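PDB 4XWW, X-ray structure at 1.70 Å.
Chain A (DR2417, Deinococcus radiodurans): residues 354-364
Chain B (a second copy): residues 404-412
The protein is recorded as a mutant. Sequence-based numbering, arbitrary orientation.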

# COMPACT_ATOMS: atom_id res chain seq x y z
N VAL A 354 -2.69 -1.10 -8.39
CA VAL A 354 -2.20 -0.66 -9.69
C VAL A 354 -1.06 -1.57 -10.18
O VAL A 354 -1.01 -1.91 -11.35
CB VAL A 354 -1.73 0.79 -9.65
CG1 VAL A 354 -1.14 1.19 -11.00
CG2 VAL A 354 -2.93 1.70 -9.29
N ASN A 355 -0.16 -1.95 -9.28
CA ASN A 355 0.97 -2.83 -9.67
C ASN A 355 0.48 -4.15 -10.21
O ASN A 355 1.09 -4.75 -11.12
CB ASN A 355 1.90 -3.06 -8.49
CG ASN A 355 3.13 -3.85 -8.87
OD1 ASN A 355 3.92 -3.41 -9.69
ND2 ASN A 355 3.28 -5.03 -8.29
N LEU A 356 -0.63 -4.61 -9.64
CA LEU A 356 -1.16 -5.91 -10.01
C LEU A 356 -1.60 -5.83 -11.47
O LEU A 356 -1.35 -6.73 -12.26
CB LEU A 356 -2.33 -6.30 -9.12
CG LEU A 356 -3.12 -7.53 -9.57
CD1 LEU A 356 -2.21 -8.74 -9.63
CD2 LEU A 356 -4.30 -7.77 -8.65
N ILE A 357 -2.24 -4.72 -11.80
CA ILE A 357 -2.74 -4.53 -13.15
C ILE A 357 -1.59 -4.34 -14.12
O ILE A 357 -1.60 -4.91 -15.21
CB ILE A 357 -3.72 -3.34 -13.23
CG1 ILE A 357 -5.05 -3.79 -12.63
CG2 ILE A 357 -3.90 -2.90 -14.68
CD1 ILE A 357 -6.10 -2.71 -12.56
N VAL A 358 -0.58 -3.58 -13.70
CA VAL A 358 0.57 -3.35 -14.57
C VAL A 358 1.25 -4.67 -14.93
O VAL A 358 1.55 -4.92 -16.10
CB VAL A 358 1.57 -2.37 -13.92
CG1 VAL A 358 2.93 -2.40 -14.66
CG2 VAL A 358 0.97 -0.96 -13.94
N ASN A 359 1.50 -5.53 -13.94
CA ASN A 359 2.12 -6.81 -14.26
C ASN A 359 1.27 -7.70 -15.16
O ASN A 359 1.80 -8.41 -16.01
CB ASN A 359 2.50 -7.55 -12.97
CG ASN A 359 3.80 -7.05 -12.39
OD1 ASN A 359 4.80 -6.99 -13.08
ND2 ASN A 359 3.78 -6.63 -11.13
N ARG A 360 -0.05 -7.67 -14.99
CA ARG A 360 -0.90 -8.45 -15.88
C ARG A 360 -0.85 -7.91 -17.30
O ARG A 360 -0.86 -8.69 -18.26
CB ARG A 360 -2.35 -8.49 -15.39
CG ARG A 360 -2.55 -9.20 -14.05
CD ARG A 360 -2.45 -10.70 -14.16
NE ARG A 360 -2.23 -11.31 -12.85
CZ ARG A 360 -1.04 -11.48 -12.29
NH1 ARG A 360 0.06 -11.08 -12.93
NH2 ARG A 360 -0.93 -12.05 -11.09
N LEU A 361 -0.83 -6.58 -17.44
CA LEU A 361 -0.68 -5.98 -18.76
C LEU A 361 0.63 -6.43 -19.42
O LEU A 361 0.62 -6.83 -20.58
CB LEU A 361 -0.75 -4.45 -18.68
CG LEU A 361 -2.10 -3.93 -18.22
CD1 LEU A 361 -2.03 -2.41 -17.91
CD2 LEU A 361 -3.18 -4.23 -19.28
N TYR A 362 1.73 -6.40 -18.67
CA TYR A 362 3.01 -6.85 -19.22
C TYR A 362 2.95 -8.31 -19.66
O TYR A 362 3.53 -8.68 -20.68
CB TYR A 362 4.17 -6.68 -18.20
CG TYR A 362 4.81 -5.32 -18.22
CD1 TYR A 362 5.75 -4.98 -19.20
CD2 TYR A 362 4.48 -4.36 -17.27
CE1 TYR A 362 6.34 -3.74 -19.23
CE2 TYR A 362 5.07 -3.10 -17.30
CZ TYR A 362 5.99 -2.80 -18.27
OH TYR A 362 6.57 -1.55 -18.28
N GLU A 363 2.24 -9.14 -18.90
CA GLU A 363 2.18 -10.56 -19.24
C GLU A 363 1.33 -10.80 -20.49
O GLU A 363 1.59 -11.74 -21.24
CB GLU A 363 1.67 -11.37 -18.05
CG GLU A 363 2.71 -11.42 -16.93
CD GLU A 363 2.40 -12.45 -15.87
OE1 GLU A 363 1.36 -12.30 -15.19
OE2 GLU A 363 3.21 -13.39 -15.71
N ILE A 364 0.33 -9.94 -20.72
CA ILE A 364 -0.45 -10.06 -21.95
C ILE A 364 0.43 -9.70 -23.13
O ILE A 364 0.32 -10.31 -24.21
CB ILE A 364 -1.72 -9.17 -21.91
CG1 ILE A 364 -2.73 -9.73 -20.91
CG2 ILE A 364 -2.37 -9.08 -23.30
CD1 ILE A 364 -3.94 -8.82 -20.67
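Chain B, residues 404-412: GEPRHQINH

The start of a chain B helix packs obliquely against a chain A helix, in a mainly polar contact built on two asparagines, a glutamate and an arginine, with a tyrosine that adds apolar packing and a further hydrogen bond. Chain A is helical throughout 354-364. In chain B, Gly404(B) is extended, with phi/psi of -169/158. Glu405(B), at -71/167, occupies the N-cap position, and the helix runs from Pro406(B) onward. The two helices run in broadly the same N-to-C direction, crossing at 47°, with axes 9.0 Å apart at closest approach. Asn359(A) and Arg407(B) have the closest CA atoms across the stretches, 5.5 Å apart.

Asn359(A) meets the first turn of the chain B helix, where Arg407(B) N has no backbone acceptor within the stretch. Its OD1 accepts a hydrogen bond from Arg407(B) N at 2.9 Å. Its ND2 donates to Glu405(B) OE1 at 3.0 Å. One turn earlier, Asn355(A) ND2 donates to the same Glu405(B) OE1 at 3.1 Å, so one carboxylate oxygen joins both asparagines. Asn355(A) OD1 accepts from Arg407(B) NH1 at 2.8 Å, near the guanidinium plane.

The Arg407(B) side chain sits as a knob among Asn355(A), Val358(A), Asn359(A) and Tyr362(A). Its chi1 is p. Val358(A) CG1 lies over one guanidinium face, 3.8 Å from Arg407(B) NH1.

Tyr362(A) has the largest covered area of the contact. Arg407(B) CA lies over one face of its ring, 3.8 Å from the centroid of Tyr362(A), as a CH-pi contact. Ile410(B) CG2 packs 3.6 Å from Tyr362(A) CD1. Asn411(B) ND2 donates to Tyr362(A) OH at 2.9 Å and also to Arg407(B) O, one turn back, at 2.8 Å. Elsewhere in the contact, Pro406(B) CG lies 3.7 Å from Glu363(A) OE2. Glu363(A) OE1 forms a salt bridge with Arg360(A) NH1 at 2.9 Å within chain A.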

# COMPACT_ATOMS: atom_id res chain seq x y z
N GLY B 404 12.88 -10.19 -10.37
CA GLY B 404 11.96 -9.10 -10.62
C GLY B 404 10.61 -9.64 -11.02
O GLY B 404 10.49 -10.77 -11.49
N GLU B 405 9.59 -8.81 -10.85
CA GLU B 405 8.25 -9.09 -11.36
C GLU B 405 8.28 -8.95 -12.88
O GLU B 405 9.25 -8.41 -13.42
CB GLU B 405 7.26 -8.11 -10.72
CG GLU B 405 7.15 -8.32 -9.20
CD GLU B 405 6.30 -7.26 -8.51
OE1 GLU B 405 6.00 -6.22 -9.14
OE2 GLU B 405 5.95 -7.48 -7.34
N PRO B 406 7.23 -9.41 -13.57
CA PRO B 406 7.27 -9.31 -15.04
C PRO B 406 7.62 -7.89 -15.53
O PRO B 406 8.42 -7.78 -16.46
CB PRO B 406 5.86 -9.70 -15.45
CG PRO B 406 5.43 -10.67 -14.40
CD PRO B 406 6.02 -10.12 -13.11
N ARG B 407 7.08 -6.85 -14.90
CA ARG B 407 7.40 -5.49 -15.32
C ARG B 407 8.91 -5.22 -15.27
O ARG B 407 9.45 -4.54 -16.15
CB ARG B 407 6.65 -4.46 -14.46
CG ARG B 407 6.99 -4.52 -12.97
CD ARG B 407 6.11 -3.55 -12.15
NE ARG B 407 6.40 -2.16 -12.51
CZ ARG B 407 5.64 -1.12 -12.16
NH1 ARG B 407 4.53 -1.29 -11.45
NH2 ARG B 407 6.00 0.10 -12.53
N HIS B 408 9.59 -5.75 -14.26
CA HIS B 408 11.03 -5.52 -14.11
C HIS B 408 11.81 -6.30 -15.15
O HIS B 408 12.75 -5.79 -15.77
CB HIS B 408 11.49 -5.91 -12.70
CG HIS B 408 10.72 -5.25 -11.62
ND1 HIS B 408 10.05 -5.95 -10.65
CD2 HIS B 408 10.46 -3.94 -11.38
CE1 HIS B 408 9.43 -5.11 -9.84
NE2 HIS B 408 9.67 -3.88 -10.26
N GLN B 409 11.43 -7.56 -15.31
CA GLN B 409 12.16 -8.45 -16.21
C GLN B 409 12.08 -7.93 -17.63
O GLN B 409 13.06 -7.93 -18.37
CB GLN B 409 11.60 -9.87 -16.16
CG GLN B 409 11.78 -10.63 -14.85
CD GLN B 409 11.00 -11.93 -14.88
OE1 GLN B 409 9.79 -11.93 -14.76
NE2 GLN B 409 11.70 -13.04 -15.07
N ILE B 410 10.89 -7.48 -18.00
CA ILE B 410 10.63 -7.08 -19.36
C ILE B 410 11.32 -5.75 -19.64
O ILE B 410 11.88 -5.55 -20.72
CB ILE B 410 9.10 -7.02 -19.59
CG1 ILE B 410 8.56 -8.46 -19.66
CG2 ILE B 410 8.75 -6.21 -20.85
CD1 ILE B 410 7.04 -8.54 -19.75
N ASN B 411 11.31 -4.84 -18.66
CA ASN B 411 12.07 -3.61 -18.84
C ASN B 411 13.59 -3.86 -18.87
O ASN B 411 14.33 -3.14 -19.53
CB ASN B 411 11.67 -2.60 -17.77
CG ASN B 411 10.44 -1.84 -18.18
OD1 ASN B 411 10.51 -1.01 -19.09
ND2 ASN B 411 9.30 -2.15 -17.57
N HIS B 412 14.04 -4.90 -18.18
CA HIS B 412 15.46 -5.28 -18.23
C HIS B 412 15.76 -5.79 -19.62
O HIS B 412 16.76 -5.41 -20.24
CB HIS B 412 15.78 -6.33 -17.17
CG HIS B 412 17.23 -6.42 -16.80
ND1 HIS B 412 17.68 -7.22 -15.77
CD2 HIS B 412 18.34 -5.85 -17.34
CE1 HIS B 412 18.99 -7.10 -15.66
NE2 HIS B 412 19.42 -6.29 -16.61